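Putative oxidoreductase (Thermus thermophilus, PDB 2ISM) is a putative oxidoreductase of a beta-propeller family and binds a calcium ion. Local coordinates at residues Ala35-Arg49 against Gly73-Pro87. Sequence-based numbering, arbitrary orientation.
Sequences ALAFLPDGGMLIAER and GESGLLGLALHPRFP
Leu80 presses its CD2 methyl among Ala37, Leu45 and Ala47, 3.8 Å from Leu45 CB. With CG anti to the backbone N (chi1 -169°), its branch reaches across to the facing hairpin, where two of these three neighbours are alanines, short enough to let strand 77-82 come close. Leu77 CD2 likewise meets Ala47 CB, and Leu82 sets CG against Ala37 CB and CD2 against Leu45 CD1. Further along, Leu82 CD2 lies over the centre of one face of the Phe86 ring, while Leu39 CD2 touches Phe86 CE2 at 3.5 Å. Pro40 CD meets the same ring at its edge, and the cis-Pro87 covers the opposite face.

Polar links gather at the Arg49 end. Leu77 N donates a nearly straight bond (175°) to Arg49 O at 2.8 Å. Gly76 CA makes a CA-H...O contact of 3.5 Å with the same Arg49 O; a side chain here would collide with that oxygen. One water joins Arg49 NH1 to Glu74 O; another, between the strands, bridges Leu36 O and Leu80 O. The arginine's long chain runs beside Leu78, and Gly73 O sits over one face of its guanidinium, toward the rim, while NH2 bonds to Asp336 O. Ile53 backs Leu77 and Leu80. Strands 33-38 and 77-82 are the first strands of successive four-stranded antiparallel sheets, so this is the face-to-face packing of neighbouring blades in a beta-propeller.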
# COMPACT_ATOMS: atom_id res chain seq x y z
N ALA B 35 -2.78 -5.13 -21.36
CA ALA B 35 -2.31 -5.86 -20.20
C ALA B 35 -0.82 -5.68 -19.97
O ALA B 35 -0.07 -5.38 -20.90
CB ALA B 35 -2.62 -7.35 -20.37
N LEU B 36 -0.41 -5.86 -18.72
CA LEU B 36 0.99 -5.73 -18.32
C LEU B 36 1.47 -7.02 -17.69
O LEU B 36 0.70 -7.75 -17.08
CB LEU B 36 1.15 -4.61 -17.28
CG LEU B 36 0.75 -3.19 -17.68
CD1 LEU B 36 0.90 -2.27 -16.48
CD2 LEU B 36 1.63 -2.73 -18.84
N ALA B 37 2.76 -7.29 -17.85
CA ALA B 37 3.40 -8.47 -17.27
C ALA B 37 4.76 -8.00 -16.77
O ALA B 37 5.50 -7.35 -17.50
CB ALA B 37 3.59 -9.56 -18.32
N PHE B 38 5.06 -8.30 -15.51
CA PHE B 38 6.32 -7.87 -14.91
C PHE B 38 7.33 -9.00 -14.91
O PHE B 38 7.12 -10.04 -14.28
CB PHE B 38 6.06 -7.38 -13.48
CG PHE B 38 5.09 -6.23 -13.41
CD1 PHE B 38 5.52 -4.92 -13.57
CD2 PHE B 38 3.73 -6.47 -13.21
CE1 PHE B 38 4.62 -3.86 -13.54
CE2 PHE B 38 2.82 -5.41 -13.17
CZ PHE B 38 3.27 -4.10 -13.34
N LEU B 39 8.43 -8.80 -15.64
CA LEU B 39 9.48 -9.81 -15.72
C LEU B 39 10.30 -9.80 -14.44
O LEU B 39 10.56 -8.74 -13.87
CB LEU B 39 10.39 -9.53 -16.92
CG LEU B 39 9.74 -9.64 -18.30
CD1 LEU B 39 10.69 -9.12 -19.36
CD2 LEU B 39 9.35 -11.08 -18.57
N PRO B 40 10.73 -10.98 -13.98
CA PRO B 40 11.54 -11.09 -12.76
C PRO B 40 12.79 -10.21 -12.75
O PRO B 40 13.22 -9.74 -11.69
CB PRO B 40 11.86 -12.58 -12.68
CG PRO B 40 11.80 -13.03 -14.12
CD PRO B 40 10.59 -12.29 -14.64
N ASP B 41 13.37 -9.98 -13.92
CA ASP B 41 14.58 -9.16 -14.02
C ASP B 41 14.33 -7.66 -14.06
O ASP B 41 15.26 -6.88 -14.25
CB ASP B 41 15.40 -9.58 -15.24
CG ASP B 41 14.55 -9.74 -16.48
OD1 ASP B 41 13.78 -10.73 -16.55
OD2 ASP B 41 14.63 -8.88 -17.38
N GLY B 42 13.08 -7.25 -13.89
CA GLY B 42 12.76 -5.84 -13.91
C GLY B 42 12.04 -5.35 -15.15
O GLY B 42 11.31 -4.35 -15.10
N GLY B 43 12.23 -6.03 -16.27
CA GLY B 43 11.57 -5.63 -17.50
C GLY B 43 10.05 -5.66 -17.38
O GLY B 43 9.51 -6.14 -16.39
N MET B 44 9.37 -5.14 -18.39
CA MET B 44 7.91 -5.11 -18.38
C MET B 44 7.35 -5.39 -19.77
O MET B 44 7.75 -4.74 -20.74
CB MET B 44 7.44 -3.74 -17.90
CG MET B 44 5.95 -3.61 -17.67
SD MET B 44 5.53 -1.93 -17.16
CE MET B 44 6.68 -1.69 -15.83
N LEU B 45 6.45 -6.36 -19.86
CA LEU B 45 5.83 -6.68 -21.14
C LEU B 45 4.50 -5.93 -21.22
O LEU B 45 3.74 -5.87 -20.25
CB LEU B 45 5.60 -8.19 -21.27
CG LEU B 45 6.86 -9.06 -21.28
CD1 LEU B 45 6.48 -10.53 -21.41
CD2 LEU B 45 7.76 -8.64 -22.43
N ILE B 46 4.23 -5.35 -22.38
CA ILE B 46 3.01 -4.58 -22.59
C ILE B 46 2.31 -5.09 -23.84
O ILE B 46 2.89 -5.08 -24.92
CB ILE B 46 3.33 -3.09 -22.82
CG1 ILE B 46 4.25 -2.57 -21.72
CG2 ILE B 46 2.04 -2.29 -22.88
CD1 ILE B 46 4.86 -1.20 -22.03
N ALA B 47 1.07 -5.55 -23.69
CA ALA B 47 0.31 -6.04 -24.83
C ALA B 47 -0.49 -4.90 -25.46
O ALA B 47 -1.33 -4.30 -24.80
CB ALA B 47 -0.63 -7.16 -24.40
N GLU B 48 -0.21 -4.60 -26.72
CA GLU B 48 -0.93 -3.55 -27.45
C GLU B 48 -1.97 -4.27 -28.30
O GLU B 48 -1.65 -5.20 -29.04
CB GLU B 48 0.02 -2.76 -28.35
CG GLU B 48 0.91 -1.78 -27.61
CD GLU B 48 1.79 -0.99 -28.56
OE1 GLU B 48 2.75 -1.58 -29.10
OE2 GLU B 48 1.52 0.20 -28.78
N ARG B 49 -3.22 -3.84 -28.21
CA ARG B 49 -4.31 -4.49 -28.94
C ARG B 49 -4.09 -4.76 -30.43
O ARG B 49 -4.60 -5.75 -30.96
CB ARG B 49 -5.61 -3.73 -28.72
CG ARG B 49 -6.86 -4.57 -29.00
CD ARG B 49 -8.13 -3.86 -28.58
NE ARG B 49 -8.34 -2.62 -29.33
CZ ARG B 49 -9.39 -1.82 -29.15
NH1 ARG B 49 -10.31 -2.12 -28.24
NH2 ARG B 49 -9.52 -0.73 -29.89
N GLY B 73 -13.36 -3.68 -33.76
CA GLY B 73 -14.18 -3.59 -32.57
C GLY B 73 -13.33 -3.56 -31.31
O GLY B 73 -12.41 -2.75 -31.19
N GLU B 74 -13.64 -4.46 -30.37
CA GLU B 74 -12.92 -4.54 -29.10
C GLU B 74 -11.94 -5.72 -29.10
O GLU B 74 -11.37 -6.07 -28.06
CB GLU B 74 -13.93 -4.70 -27.96
CG GLU B 74 -15.13 -3.76 -28.10
CD GLU B 74 -16.27 -4.08 -27.15
OE1 GLU B 74 -16.49 -5.27 -26.83
OE2 GLU B 74 -16.97 -3.14 -26.73
N SER B 75 -11.72 -6.31 -30.27
CA SER B 75 -10.84 -7.47 -30.40
C SER B 75 -9.40 -7.18 -30.85
O SER B 75 -9.08 -6.07 -31.26
CB SER B 75 -11.48 -8.48 -31.37
OG SER B 75 -12.74 -8.93 -30.88
N GLY B 76 -8.56 -8.21 -30.76
CA GLY B 76 -7.16 -8.10 -31.15
C GLY B 76 -6.30 -8.83 -30.14
O GLY B 76 -6.64 -9.95 -29.73
N LEU B 77 -5.18 -8.23 -29.74
CA LEU B 77 -4.32 -8.84 -28.73
C LEU B 77 -4.60 -8.38 -27.30
O LEU B 77 -4.05 -7.38 -26.85
CB LEU B 77 -2.86 -8.43 -28.94
CG LEU B 77 -1.88 -8.91 -27.86
CD1 LEU B 77 -1.90 -10.43 -27.76
CD2 LEU B 77 -0.49 -8.41 -28.19
N LEU B 78 -5.44 -9.12 -26.59
CA LEU B 78 -5.79 -8.71 -25.24
C LEU B 78 -5.26 -8.93 -23.82
O LEU B 78 -4.89 -7.98 -23.14
CB LEU B 78 -7.24 -9.20 -25.14
CG LEU B 78 -8.07 -8.87 -26.40
CD1 LEU B 78 -9.44 -9.53 -26.31
CD2 LEU B 78 -8.21 -7.35 -26.56
N GLY B 79 -5.24 -10.19 -23.38
CA GLY B 79 -4.78 -10.51 -22.03
C GLY B 79 -3.36 -11.01 -22.20
O GLY B 79 -2.98 -11.49 -23.27
N LEU B 80 -2.59 -10.93 -21.12
CA LEU B 80 -1.19 -11.37 -21.13
C LEU B 80 -0.81 -11.85 -19.73
O LEU B 80 -1.18 -11.21 -18.74
CB LEU B 80 -0.29 -10.20 -21.53
CG LEU B 80 1.18 -10.44 -21.86
CD1 LEU B 80 1.30 -11.13 -23.21
CD2 LEU B 80 1.92 -9.11 -21.88
N ALA B 81 -0.10 -12.97 -19.64
CA ALA B 81 0.32 -13.47 -18.32
C ALA B 81 1.51 -14.42 -18.42
O ALA B 81 1.56 -15.27 -19.30
CB ALA B 81 -0.85 -14.16 -17.62
N LEU B 82 2.46 -14.26 -17.51
CA LEU B 82 3.63 -15.12 -17.49
C LEU B 82 3.30 -16.44 -16.80
O LEU B 82 2.44 -16.48 -15.91
CB LEU B 82 4.79 -14.45 -16.73
CG LEU B 82 5.24 -13.05 -17.15
CD1 LEU B 82 6.35 -12.59 -16.22
CD2 LEU B 82 5.73 -13.06 -18.59
N HIS B 83 3.96 -17.52 -17.22
CA HIS B 83 3.75 -18.83 -16.61
C HIS B 83 4.10 -18.67 -15.13
O HIS B 83 5.02 -17.93 -14.79
CB HIS B 83 4.68 -19.86 -17.27
CG HIS B 83 4.44 -21.26 -16.82
ND1 HIS B 83 4.72 -21.70 -15.54
CD2 HIS B 83 3.95 -22.34 -17.48
CE1 HIS B 83 4.42 -22.98 -15.44
NE2 HIS B 83 3.95 -23.39 -16.60
N PRO B 84 3.36 -19.34 -14.23
CA PRO B 84 3.64 -19.24 -12.80
C PRO B 84 5.09 -19.52 -12.41
O PRO B 84 5.61 -18.94 -11.45
CB PRO B 84 2.67 -20.25 -12.19
CG PRO B 84 1.50 -20.16 -13.10
CD PRO B 84 2.16 -20.15 -14.47
N ARG B 85 5.75 -20.41 -13.15
CA ARG B 85 7.14 -20.76 -12.87
C ARG B 85 8.13 -20.14 -13.87
O ARG B 85 9.19 -20.69 -14.14
CB ARG B 85 7.30 -22.28 -12.86
CG ARG B 85 6.43 -22.97 -11.80
CD ARG B 85 6.86 -24.40 -11.54
NE ARG B 85 6.66 -25.28 -12.69
CZ ARG B 85 5.47 -25.58 -13.21
NH1 ARG B 85 4.37 -25.07 -12.69
NH2 ARG B 85 5.39 -26.40 -14.25
N PHE B 86 7.76 -18.98 -14.40
CA PHE B 86 8.60 -18.25 -15.35
C PHE B 86 9.84 -17.78 -14.59
O PHE B 86 9.74 -17.33 -13.45
CB PHE B 86 7.81 -17.04 -15.86
CG PHE B 86 8.50 -16.25 -16.94
CD1 PHE B 86 8.36 -16.60 -18.28
CD2 PHE B 86 9.29 -15.16 -16.61
CE1 PHE B 86 8.99 -15.87 -19.28
CE2 PHE B 86 9.93 -14.42 -17.61
CZ PHE B 86 9.78 -14.77 -18.95
N PRO B 87 11.04 -17.86 -15.21
CA PRO B 87 11.35 -18.36 -16.55
C PRO B 87 11.75 -19.83 -16.65
O PRO B 87 12.08 -20.31 -17.74
CB PRO B 87 12.49 -17.43 -16.98
CG PRO B 87 13.26 -17.29 -15.72
CD PRO B 87 12.17 -17.09 -14.66
O HOH W 1 0.14 -10.27 -16.45
O HOH W 2 -10.64 -4.09 -26.17